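Local coordinates for protein ribosome-associated factor Y (Coxiella burnetii, PDB 3TQM) that probably acts as a ribosome hibernation factor of the short HPF family, associating exclusively with 100S particles, the dimers of 70S ribosomes, at residues S59-Q64 and E82-K87; A65-D68 and K72-D75; V50-K55 and D75-K80. All coordinates share one frame; numbering follows the deposited sequence.

Contact 1 of 3, residues S59-Q64 and E82-K87; sequences STINAQ and ETQLSK
I61 and Q84 bring the two backbones closest, with CA atoms 6.9 Å apart, where strand 59-64 runs broadly against the direction of helical segment 82-87. The two are separated by side-chain packing, and the joint is small and almost entirely apolar. I61 carries it from the strand side, reaching toward the helix with both branches. Its CG2 rests on the near end of Q84, with I61 CG2 3.6 Å from Q84 CB. The longer branch goes past the same carbon, I61 CD1 also lying 3.6 Å from Q84 CB, so both methyls press on this carbon from the strand side. Because the ethyl arm of I61 is fully extended (chi2 -178°), CD1 gets as far as the helix backbone and sits 3.6 Å from the carbonyl oxygen Q84 O. There it also meets L85 from the side, I61 CD1 to L85 CD2 being 4.1 Å. Q84 offers only its aliphatic root: the chain bends at chi2 (-53°), and the amide takes no part in touching I61. Beyond the pair, I61 also packs on L81 and L56, while L85 turns to I27 and P29 of the loop after the first helix. This is edge-strand-to-helix packing near the C-terminal end of helix 70-89, the last beta-alpha unit of the alpha/beta sandwich of the HPF/YfiA family.

Contact 2 of 3, residues A65-D68 and K72-D75; sequences AESD and KTVD
T73 lays its methyl over one face of the A65-E66 peptide, the flat group of this contact. T73 CG2 stands 3.2 Å from A65 O and 3.7 Å from E66 CA, well above the peptide plane. At the carbonyl end of that peptide, A65 O pairs with the backbone of V50 on the neighbouring strand, so this stretch still follows the sheet as the threonine packs on it. A65 adds its CB, which lies 4.1 Å from the carbonyl oxygen T73 O. E66 leaves the backbone on the side away from the helix, and its side chain touches K47 and I49.

The polar half of the contact is a short bond between hydroxyls, in which S67 OG donates to T73 OG1 at 2.6 Å. S67 OG is held between its own backbone N and carbonyl carbon (chi1 66°), which aims it at the helix. It also lies 3.8 Å from K72 CB, the one place where the lysine root touches the loop. T73 has OG1 beside its backbone N and CG2 beside its carbonyl carbon (chi1 -56°), which turns the hydroxyl to S67 and the methyl to the peptide. Having accepted from S67, T73 OG1 has K48 O and D69 O as hydrogen-bond acceptors, which must share its single proton. A weak bond joins S67 OG to D69 N, the span of an ST turn. Together these interactions brace a tight beta-alpha connection, in which side-chain hydroxyl bonds join the end of edge strand 59-65 to the first turns of helix 70-89.

Contact 3 of 3, residues V50-K55 and D75-K80; sequences VDANVK and DLLMHK
This is a buried hydrophobic contact close to the centre of the chain, where L77 of helix 70-89 plugs onto the inner strand 47-56. Helical segment 75-80 lies above strand segment 50-55 with their axes 8.9 Å apart at closest approach. They run in broadly the same direction, at a signed crossing angle of -34°. V50 and A52, two residues apart on the strand, both face the helix, and one methyl of L77 sits against the pair. L77 CD2 is 3.5 Å from V50 CG1 and 3.6 Å from A52 CB, with the backbone carbon D51 C passing beneath at 4.0 Å. The other branch contributes less: L77 CD1 comes within 4.0 Å of the carbonyl oxygen V50 O. L77 leaves the helix toward the strand, and with CG anti to the backbone N (chi1 -177°) its CD2 comes down on V50 and A52. V50 crosses L77 at a slant, offering CG1, while D51 between the two strand residues turns to the other side of the sheet. L77 also touches A63 on strand 59-65, so it bridges two neighbouring strands, and V50 extends the core to I39 and F41 on strand 36-44. Next to L77, M78, present as selenomethionine, faces helix 14-24. Such side-by-side helices on one face of a mixed sheet, with leucine and valine between the layers, match the two-layer alpha/beta fold of the HPF/YfiA family.

From the N terminus, the chain first meets strand segment 50-55, whose partner 75-80 comes after the next strand: contact 3 closes that loop. Segment 59-64 follows and pairs later with 82-87, so contacts 1 and 3 cross. Contact 2 spans the shortest loop, between 65-68 and 72-75; it lies within the loop of contact 1 and ends on the same stretch as contact 3, sharing D75. All three use helix 70-89, from its first turns in contact 2, through its middle in contact 3, to its later turns in contact 1. Strands 47-56 and 59-65 are thereby fastened under one helix, with the Q64 O to K80 NZ hydrogen bond joining contacts 1 and 3.

Contact 1 of 3, residues S59-Q64 and E82-K87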
ATOM      1  N   SER A  59      -4.188 -16.053   3.307  1.00 30.14           N
ATOM      2  CA  SER A  59      -4.457 -15.368   2.045  1.00 29.01           C
ATOM      3  C   SER A  59      -3.512 -14.205   1.772  1.00 26.05           C
ATOM      4  O   SER A  59      -2.691 -13.846   2.612  1.00 26.11           O
ATOM      5  CB  SER A  59      -5.914 -14.889   1.992  1.00 30.85           C
ATOM      6  OG  SER A  59      -6.223 -14.068   3.109  1.00 30.83           O
ATOM      7  N   THR A  60      -3.642 -13.624   0.584  1.00 25.24           N
ATOM      8  CA  THR A  60      -2.783 -12.525   0.171  1.00 25.33           C
ATOM      9  C   THR A  60      -3.586 -11.484  -0.602  1.00 26.58           C
ATOM     10  O   THR A  60      -4.378 -11.826  -1.482  1.00 27.29           O
ATOM     11  CB  THR A  60      -1.623 -13.021  -0.709  1.00 23.68           C
ATOM     12  OG1 THR A  60      -0.871 -14.007   0.004  1.00 22.58           O
ATOM     13  CG2 THR A  60      -0.706 -11.872  -1.090  1.00 23.41           C
ATOM     14  N   ILE A  61      -3.380 -10.214  -0.269  1.00 25.35           N
ATOM     15  CA  ILE A  61      -4.051  -9.122  -0.964  1.00 21.55           C
ATOM     16  C   ILE A  61      -3.080  -8.369  -1.869  1.00 22.65           C
ATOM     17  O   ILE A  61      -2.033  -7.906  -1.418  1.00 20.71           O
ATOM     18  CB  ILE A  61      -4.693  -8.129   0.029  1.00 17.25           C
ATOM     19  CG1 ILE A  61      -5.852  -8.791   0.782  1.00 19.12           C
ATOM     20  CG2 ILE A  61      -5.175  -6.882  -0.693  1.00 12.09           C
ATOM     21  CD1 ILE A  61      -6.565  -7.867   1.759  1.00 18.25           C
ATOM     22  N   ASN A  62      -3.429  -8.258  -3.148  1.00 25.60           N
ATOM     23  CA  ASN A  62      -2.672  -7.428  -4.082  1.00 26.43           C
ATOM     24  C   ASN A  62      -3.533  -6.280  -4.591  1.00 29.00           C
ATOM     25  O   ASN A  62      -4.616  -6.505  -5.135  1.00 33.98           O
ATOM     26  CB  ASN A  62      -2.158  -8.251  -5.265  1.00 24.14           C
ATOM     27  CG  ASN A  62      -1.156  -9.308  -4.851  1.00 24.08           C
ATOM     28  OD1 ASN A  62       0.009  -9.009  -4.598  1.00 25.38           O
ATOM     29  ND2 ASN A  62      -1.603 -10.555  -4.787  1.00 24.55           N
ATOM     30  N   ALA A  63      -3.058  -5.053  -4.406  1.00 26.54           N
ATOM     31  CA  ALA A  63      -3.803  -3.876  -4.834  1.00 24.13           C
ATOM     32  C   ALA A  63      -2.893  -2.865  -5.524  1.00 26.23           C
ATOM     33  O   ALA A  63      -1.727  -2.720  -5.160  1.00 24.21           O
ATOM     34  CB  ALA A  63      -4.502  -3.235  -3.643  1.00 21.13           C
ATOM     35  N   GLN A  64      -3.434  -2.165  -6.517  1.00 28.61           N
ATOM     36  CA  GLN A  64      -2.679  -1.156  -7.254  1.00 28.13           C
ATOM     37  C   GLN A  64      -3.528   0.081  -7.540  1.00 26.93           C
ATOM     38  O   GLN A  64      -4.714  -0.028  -7.844  1.00 27.88           O
ATOM     39  CB  GLN A  64      -2.151  -1.736  -8.566  1.00 29.08           C
ATOM     40  CG  GLN A  64      -1.202  -0.815  -9.314  1.00 33.42           C
ATOM     41  CD  GLN A  64      -0.900  -1.300 -10.720  1.00 36.83           C
ATOM     42  OE1 GLN A  64      -1.795  -1.410 -11.557  1.00 39.10           O
ATOM     43  NE2 GLN A  64       0.367  -1.599 -10.983  1.00 37.03           N
ATOM     44  N   GLU A  82      -8.269  -1.186   2.259  1.00 21.45           N
ATOM     45  CA  GLU A  82      -9.329  -1.286   3.254  1.00 22.98           C
ATOM     46  C   GLU A  82     -10.518  -2.064   2.709  1.00 19.19           C
ATOM     47  O   GLU A  82     -11.090  -2.904   3.402  1.00 16.86           O
ATOM     48  CB  GLU A  82      -9.766   0.101   3.728  1.00 25.51           C
ATOM     49  CG  GLU A  82      -8.683   0.858   4.473  1.00 27.97           C
ATOM     50  CD  GLU A  82      -9.246   1.813   5.507  1.00 34.11           C
ATOM     51  OE1 GLU A  82      -9.928   2.783   5.118  1.00 33.68           O
ATOM     52  OE2 GLU A  82      -9.011   1.586   6.715  1.00 37.41           O
ATOM     53  N   THR A  83     -10.886  -1.776   1.466  1.00 17.90           N
ATOM     54  CA  THR A  83     -11.932  -2.530   0.795  1.00 22.61           C
ATOM     55  C   THR A  83     -11.606  -4.020   0.817  1.00 22.67           C
ATOM     56  O   THR A  83     -12.432  -4.839   1.215  1.00 23.81           O
ATOM     57  CB  THR A  83     -12.109  -2.078  -0.671  1.00 24.20           C
ATOM     58  OG1 THR A  83     -12.516  -0.705  -0.707  1.00 25.28           O
ATOM     59  CG2 THR A  83     -13.162  -2.930  -1.367  1.00 22.49           C
ATOM     60  N   GLN A  84     -10.393  -4.363   0.396  1.00 21.49           N
ATOM     61  CA  GLN A  84      -9.977  -5.761   0.307  1.00 22.68           C
ATOM     62  C   GLN A  84      -9.880  -6.426   1.679  1.00 23.69           C
ATOM     63  O   GLN A  84     -10.144  -7.623   1.820  1.00 22.61           O
ATOM     64  CB  GLN A  84      -8.650  -5.886  -0.445  1.00 21.98           C
ATOM     65  CG  GLN A  84      -8.760  -5.573  -1.928  1.00 22.99           C
ATOM     66  CD  GLN A  84      -9.853  -6.375  -2.608  1.00 25.89           C
ATOM     67  OE1 GLN A  84     -10.690  -5.824  -3.323  1.00 27.88           O
ATOM     68  NE2 GLN A  84      -9.853  -7.687  -2.386  1.00 26.13           N
ATOM     69  N   LEU A  85      -9.501  -5.643   2.685  1.00 22.68           N
ATOM     70  CA  LEU A  85      -9.450  -6.131   4.055  1.00 20.69           C
ATOM     71  C   LEU A  85     -10.855  -6.379   4.601  1.00 21.30           C
ATOM     72  O   LEU A  85     -11.075  -7.316   5.365  1.00 24.57           O
ATOM     73  CB  LEU A  85      -8.691  -5.151   4.951  1.00 21.52           C
ATOM     74  CG  LEU A  85      -7.164  -5.191   4.854  1.00 22.85           C
ATOM     75  CD1 LEU A  85      -6.545  -3.929   5.434  1.00 24.11           C
ATOM     76  CD2 LEU A  85      -6.613  -6.430   5.548  1.00 24.13           C
ATOM     77  N   SER A  86     -11.808  -5.543   4.204  1.00 21.77           N
ATOM     78  CA  SER A  86     -13.188  -5.721   4.643  1.00 24.04           C
ATOM     79  C   SER A  86     -13.815  -6.976   4.042  1.00 26.51           C
ATOM     80  O   SER A  86     -14.639  -7.625   4.682  1.00 28.74           O
ATOM     81  CB  SER A  86     -14.035  -4.488   4.327  1.00 25.44           C
ATOM     82  OG  SER A  86     -13.739  -3.427   5.221  1.00 27.62           O
ATOM     83  N   LYS A  87     -13.430  -7.311   2.815  1.00 28.13           N
ATOM     84  CA  LYS A  87     -13.879  -8.556   2.196  1.00 30.29           C
ATOM     85  C   LYS A  87     -13.247  -9.745   2.916  1.00 26.83           C
ATOM     86  O   LYS A  87     -13.917 -10.737   3.207  1.00 29.02           O
ATOM     87  CB  LYS A  87     -13.524  -8.590   0.708  1.00 33.39           C
ATOM     88  CG  LYS A  87     -14.333  -7.631  -0.148  1.00 41.62           C
ATOM     89  CD  LYS A  87     -13.973  -7.763  -1.620  1.00 47.99           C
ATOM     90  CE  LYS A  87     -14.849  -6.863  -2.482  1.00 54.92           C
ATOM     91  NZ  LYS A  87     -14.473  -6.929  -3.925  1.00 58.17           N
TER

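Contact 2 of 3, residues A65-D68 and K72-D75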
ATOM      1  N   ALA A  65      -2.911   1.255  -7.441  1.00 23.93           N
ATOM      2  CA  ALA A  65      -3.584   2.511  -7.752  1.00 22.86           C
ATOM      3  C   ALA A  65      -2.616   3.459  -8.446  1.00 23.38           C
ATOM      4  O   ALA A  65      -1.403   3.248  -8.409  1.00 23.65           O
ATOM      5  CB  ALA A  65      -4.140   3.146  -6.489  1.00 21.33           C
ATOM      6  N   GLU A  66      -3.152   4.501  -9.074  1.00 24.34           N
ATOM      7  CA  GLU A  66      -2.324   5.444  -9.815  1.00 25.25           C
ATOM      8  C   GLU A  66      -2.966   6.823  -9.911  1.00 22.63           C
ATOM      9  O   GLU A  66      -4.178   6.966  -9.788  1.00 21.76           O
ATOM     10  CB  GLU A  66      -2.031   4.910 -11.221  1.00 29.14           C
ATOM     11  CG  GLU A  66      -3.236   4.907 -12.148  1.00 33.28           C
ATOM     12  CD  GLU A  66      -2.912   4.377 -13.535  1.00 39.21           C
ATOM     13  OE1 GLU A  66      -2.233   3.333 -13.635  1.00 43.11           O
ATOM     14  OE2 GLU A  66      -3.333   5.009 -14.527  1.00 38.57           O
ATOM     15  N   SER A  67      -2.134   7.832 -10.139  1.00 23.30           N
ATOM     16  CA  SER A  67      -2.588   9.205 -10.325  1.00 23.41           C
ATOM     17  C   SER A  67      -1.406  10.057 -10.763  1.00 23.60           C
ATOM     18  O   SER A  67      -0.325   9.540 -11.008  1.00 25.37           O
ATOM     19  CB  SER A  67      -3.196   9.757  -9.031  1.00 26.99           C
ATOM     20  OG  SER A  67      -2.207   9.890  -8.013  1.00 31.43           O
ATOM     21  N   ASP A  68      -1.614  11.363 -10.870  1.00 24.19           N
ATOM     22  CA  ASP A  68      -0.554  12.267 -11.303  1.00 25.39           C
ATOM     23  C   ASP A  68       0.340  12.675 -10.140  1.00 23.43           C
ATOM     24  O   ASP A  68       1.318  13.400 -10.317  1.00 25.80           O
ATOM     25  CB  ASP A  68      -1.148  13.511 -11.961  1.00 28.90           C
ATOM     26  CG  ASP A  68      -2.155  14.208 -11.072  1.00 35.62           C
ATOM     27  OD1 ASP A  68      -2.115  13.987  -9.839  1.00 37.37           O
ATOM     28  OD2 ASP A  68      -2.983  14.978 -11.601  1.00 39.98           O
ATOM     29  N   LYS A  72      -0.977  11.377  -3.575  1.00 26.93           N
ATOM     30  CA  LYS A  72      -2.390  11.128  -3.819  1.00 29.84           C
ATOM     31  C   LYS A  72      -2.629   9.650  -4.128  1.00 31.08           C
ATOM     32  O   LYS A  72      -3.648   9.080  -3.735  1.00 32.88           O
ATOM     33  CB  LYS A  72      -2.892  11.991  -4.976  1.00 34.49           C
ATOM     34  CG  LYS A  72      -4.405  12.031  -5.101  1.00 41.35           C
ATOM     35  CD  LYS A  72      -4.843  12.804  -6.333  1.00 46.58           C
ATOM     36  CE  LYS A  72      -6.345  13.039  -6.326  1.00 51.05           C
ATOM     37  NZ  LYS A  72      -7.101  11.770  -6.130  1.00 52.78           N
ATOM     38  N   THR A  73      -1.680   9.033  -4.827  1.00 28.44           N
ATOM     39  CA  THR A  73      -1.780   7.621  -5.182  1.00 24.92           C
ATOM     40  C   THR A  73      -1.789   6.736  -3.941  1.00 24.29           C
ATOM     41  O   THR A  73      -2.589   5.807  -3.838  1.00 21.08           O
ATOM     42  CB  THR A  73      -0.621   7.180  -6.096  1.00 22.69           C
ATOM     43  OG1 THR A  73      -0.592   8.006  -7.266  1.00 20.81           O
ATOM     44  CG2 THR A  73      -0.800   5.727  -6.505  1.00 22.22           C
ATOM     45  N   VAL A  74      -0.889   7.024  -3.005  1.00 27.20           N
ATOM     46  CA  VAL A  74      -0.827   6.285  -1.749  1.00 26.62           C
ATOM     47  C   VAL A  74      -2.189   6.298  -1.075  1.00 25.85           C
ATOM     48  O   VAL A  74      -2.701   5.260  -0.656  1.00 25.24           O
ATOM     49  CB  VAL A  74       0.214   6.882  -0.789  1.00 26.88           C
ATOM     50  CG1 VAL A  74       0.026   6.323   0.614  1.00 29.19           C
ATOM     51  CG2 VAL A  74       1.625   6.609  -1.297  1.00 26.97           C
ATOM     52  N   ASP A  75      -2.775   7.486  -0.988  1.00 27.87           N
ATOM     53  CA  ASP A  75      -4.085   7.661  -0.379  1.00 30.12           C
ATOM     54  C   ASP A  75      -5.115   6.758  -1.049  1.00 23.53           C
ATOM     55  O   ASP A  75      -5.922   6.120  -0.375  1.00 19.33           O
ATOM     56  CB  ASP A  75      -4.522   9.123  -0.483  1.00 37.05           C
ATOM     57  CG  ASP A  75      -5.486   9.522   0.614  1.00 45.65           C
ATOM     58  OD1 ASP A  75      -5.037  10.138   1.603  1.00 50.17           O
ATOM     59  OD2 ASP A  75      -6.690   9.215   0.495  1.00 47.90           O
TER

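Contact 3 of 3, residues V50-K55 and D75-K80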
ATOM      1  N   VAL A  50       1.376   3.168  -7.454  1.00 19.84           N
ATOM      2  CA  VAL A  50       1.814   2.533  -6.216  1.00 22.62           C
ATOM      3  C   VAL A  50       1.136   1.169  -6.080  1.00 26.00           C
ATOM      4  O   VAL A  50      -0.083   1.056  -6.189  1.00 28.10           O
ATOM      5  CB  VAL A  50       1.514   3.404  -4.977  1.00 21.34           C
ATOM      6  CG1 VAL A  50       1.970   2.703  -3.708  1.00 18.91           C
ATOM      7  CG2 VAL A  50       2.200   4.757  -5.106  1.00 22.50           C
ATOM      8  N   ASP A  51       1.940   0.134  -5.854  1.00 27.41           N
ATOM      9  CA  ASP A  51       1.445  -1.234  -5.780  1.00 28.25           C
ATOM     10  C   ASP A  51       1.761  -1.836  -4.411  1.00 22.98           C
ATOM     11  O   ASP A  51       2.787  -1.516  -3.806  1.00 19.08           O
ATOM     12  CB  ASP A  51       2.070  -2.073  -6.899  1.00 38.59           C
ATOM     13  CG  ASP A  51       1.420  -3.436  -7.050  1.00 50.78           C
ATOM     14  OD1 ASP A  51       0.384  -3.688  -6.396  1.00 54.26           O
ATOM     15  OD2 ASP A  51       1.941  -4.257  -7.837  1.00 55.86           O
ATOM     16  N   ALA A  52       0.876  -2.700  -3.920  1.00 22.01           N
ATOM     17  CA  ALA A  52       1.027  -3.267  -2.584  1.00 19.08           C
ATOM     18  C   ALA A  52       0.697  -4.757  -2.518  1.00 19.51           C
ATOM     19  O   ALA A  52      -0.288  -5.216  -3.098  1.00 18.62           O
ATOM     20  CB  ALA A  52       0.177  -2.493  -1.587  1.00 17.33           C
ATOM     21  N   ASN A  53       1.534  -5.502  -1.804  1.00 23.62           N
ATOM     22  CA  ASN A  53       1.299  -6.922  -1.556  1.00 25.86           C
ATOM     23  C   ASN A  53       1.206  -7.177  -0.053  1.00 27.07           C
ATOM     24  O   ASN A  53       2.190  -7.037   0.672  1.00 29.37           O
ATOM     25  CB  ASN A  53       2.414  -7.766  -2.185  1.00 27.38           C
ATOM     26  CG  ASN A  53       2.313  -9.240  -1.829  1.00 28.05           C
ATOM     27  OD1 ASN A  53       2.930  -9.698  -0.870  1.00 28.72           O
ATOM     28  ND2 ASN A  53       1.541  -9.990  -2.608  1.00 26.77           N
ATOM     29  N   VAL A  54       0.015  -7.538   0.414  1.00 26.41           N
ATOM     30  CA  VAL A  54      -0.234  -7.712   1.843  1.00 26.06           C
ATOM     31  C   VAL A  54      -0.507  -9.166   2.221  1.00 24.68           C
ATOM     32  O   VAL A  54      -1.340  -9.834   1.610  1.00 22.97           O
ATOM     33  CB  VAL A  54      -1.417  -6.846   2.312  1.00 25.02           C
ATOM     34  CG1 VAL A  54      -1.799  -7.195   3.743  1.00 23.09           C
ATOM     35  CG2 VAL A  54      -1.068  -5.369   2.184  1.00 24.24           C
ATOM     36  N   LYS A  55       0.197  -9.643   3.241  1.00 23.78           N
ATOM     37  CA  LYS A  55       0.094 -11.035   3.652  1.00 24.46           C
ATOM     38  C   LYS A  55      -0.672 -11.198   4.964  1.00 24.50           C
ATOM     39  O   LYS A  55      -0.270 -10.679   6.005  1.00 26.09           O
ATOM     40  CB  LYS A  55       1.487 -11.660   3.758  1.00 27.81           C
ATOM     41  CG  LYS A  55       1.489 -13.123   4.171  1.00 30.37           C
ATOM     42  CD  LYS A  55       0.581 -13.962   3.284  1.00 32.84           C
ATOM     43  CE  LYS A  55       0.626 -15.428   3.688  1.00 34.02           C
ATOM     44  NZ  LYS A  55      -0.505 -16.200   3.107  1.00 34.47           N
ATOM     45  N   ASP A  75      -2.775   7.486  -0.988  1.00 27.87           N
ATOM     46  CA  ASP A  75      -4.085   7.661  -0.379  1.00 30.12           C
ATOM     47  C   ASP A  75      -5.115   6.758  -1.049  1.00 23.53           C
ATOM     48  O   ASP A  75      -5.922   6.120  -0.375  1.00 19.33           O
ATOM     49  CB  ASP A  75      -4.522   9.123  -0.483  1.00 37.05           C
ATOM     50  CG  ASP A  75      -5.486   9.522   0.614  1.00 45.65           C
ATOM     51  OD1 ASP A  75      -5.037  10.138   1.603  1.00 50.17           O
ATOM     52  OD2 ASP A  75      -6.690   9.215   0.495  1.00 47.90           O
ATOM     53  N   LEU A  76      -5.078   6.705  -2.377  1.00 24.61           N
ATOM     54  CA  LEU A  76      -6.001   5.869  -3.139  1.00 28.01           C
ATOM     55  C   LEU A  76      -5.799   4.384  -2.846  1.00 27.86           C
ATOM     56  O   LEU A  76      -6.764   3.636  -2.690  1.00 26.39           O
ATOM     57  CB  LEU A  76      -5.852   6.134  -4.640  1.00 28.21           C
ATOM     58  CG  LEU A  76      -6.704   7.252  -5.256  1.00 28.88           C
ATOM     59  CD1 LEU A  76      -6.629   8.527  -4.433  1.00 28.99           C
ATOM     60  CD2 LEU A  76      -6.284   7.509  -6.697  1.00 26.82           C
ATOM     61  N   LEU A  77      -4.540   3.966  -2.775  1.00 28.38           N
ATOM     62  CA  LEU A  77      -4.210   2.565  -2.536  1.00 26.19           C
ATOM     63  C   LEU A  77      -4.708   2.100  -1.171  1.00 27.93           C
ATOM     64  O   LEU A  77      -5.072   0.935  -1.000  1.00 29.47           O
ATOM     65  CB  LEU A  77      -2.703   2.337  -2.651  1.00 22.00           C
ATOM     66  CG  LEU A  77      -2.230   0.890  -2.488  1.00 21.42           C
ATOM     67  CD1 LEU A  77      -2.908  -0.017  -3.504  1.00 18.07           C
ATOM     68  CD2 LEU A  77      -0.719   0.799  -2.613  1.00 22.58           C
HETATM   69  N   MSE A  78      -4.718   3.010  -0.202  1.00 25.18           N
HETATM   70  CA  MSE A  78      -5.207   2.687   1.134  1.00 22.18           C
HETATM   71  C   MSE A  78      -6.688   2.312   1.102  1.00 20.86           C
HETATM   72  O   MSE A  78      -7.108   1.364   1.761  1.00 19.57           O
HETATM   73  CB  MSE A  78      -4.976   3.852   2.098  1.00 21.26           C
HETATM   74  CG  MSE A  78      -3.518   4.247   2.290  1.00 21.08           C
HETATM   75 SE   MSE A  78      -2.384   2.802   2.959  1.00 34.72          SE
HETATM   76  CE  MSE A  78      -1.597   2.222   1.272  1.00 27.57           C
ATOM     77  N   HIS A  79      -7.474   3.061   0.333  1.00 21.91           N
ATOM     78  CA  HIS A  79      -8.904   2.783   0.199  1.00 21.11           C
ATOM     79  C   HIS A  79      -9.140   1.424  -0.444  1.00 19.64           C
ATOM     80  O   HIS A  79     -10.036   0.686  -0.043  1.00 23.98           O
ATOM     81  CB  HIS A  79      -9.605   3.870  -0.618  1.00 21.50           C
ATOM     82  CG  HIS A  79      -9.626   5.211   0.045  1.00 22.60           C
ATOM     83  ND1 HIS A  79     -10.409   5.485   1.145  1.00 22.81           N
ATOM     84  CD2 HIS A  79      -8.966   6.358  -0.243  1.00 22.58           C
ATOM     85  CE1 HIS A  79     -10.228   6.741   1.510  1.00 24.38           C
ATOM     86  NE2 HIS A  79      -9.357   7.294   0.684  1.00 22.81           N
ATOM     87  N   LYS A  80      -8.338   1.101  -1.453  1.00 18.43           N
ATOM     88  CA  LYS A  80      -8.432  -0.200  -2.104  1.00 18.71           C
ATOM     89  C   LYS A  80      -8.047  -1.317  -1.136  1.00 15.31           C
ATOM     90  O   LYS A  80      -8.662  -2.386  -1.136  1.00 14.33           O
ATOM     91  CB  LYS A  80      -7.549  -0.249  -3.354  1.00 19.59           C
ATOM     92  CG  LYS A  80      -8.076   0.587  -4.510  1.00 22.95           C
ATOM     93  CD  LYS A  80      -7.318   0.306  -5.800  1.00 26.20           C
ATOM     94  CE  LYS A  80      -8.011   0.953  -6.989  1.00 28.50           C
ATOM     95  NZ  LYS A  80      -7.358   0.611  -8.283  1.00 28.68           N
TER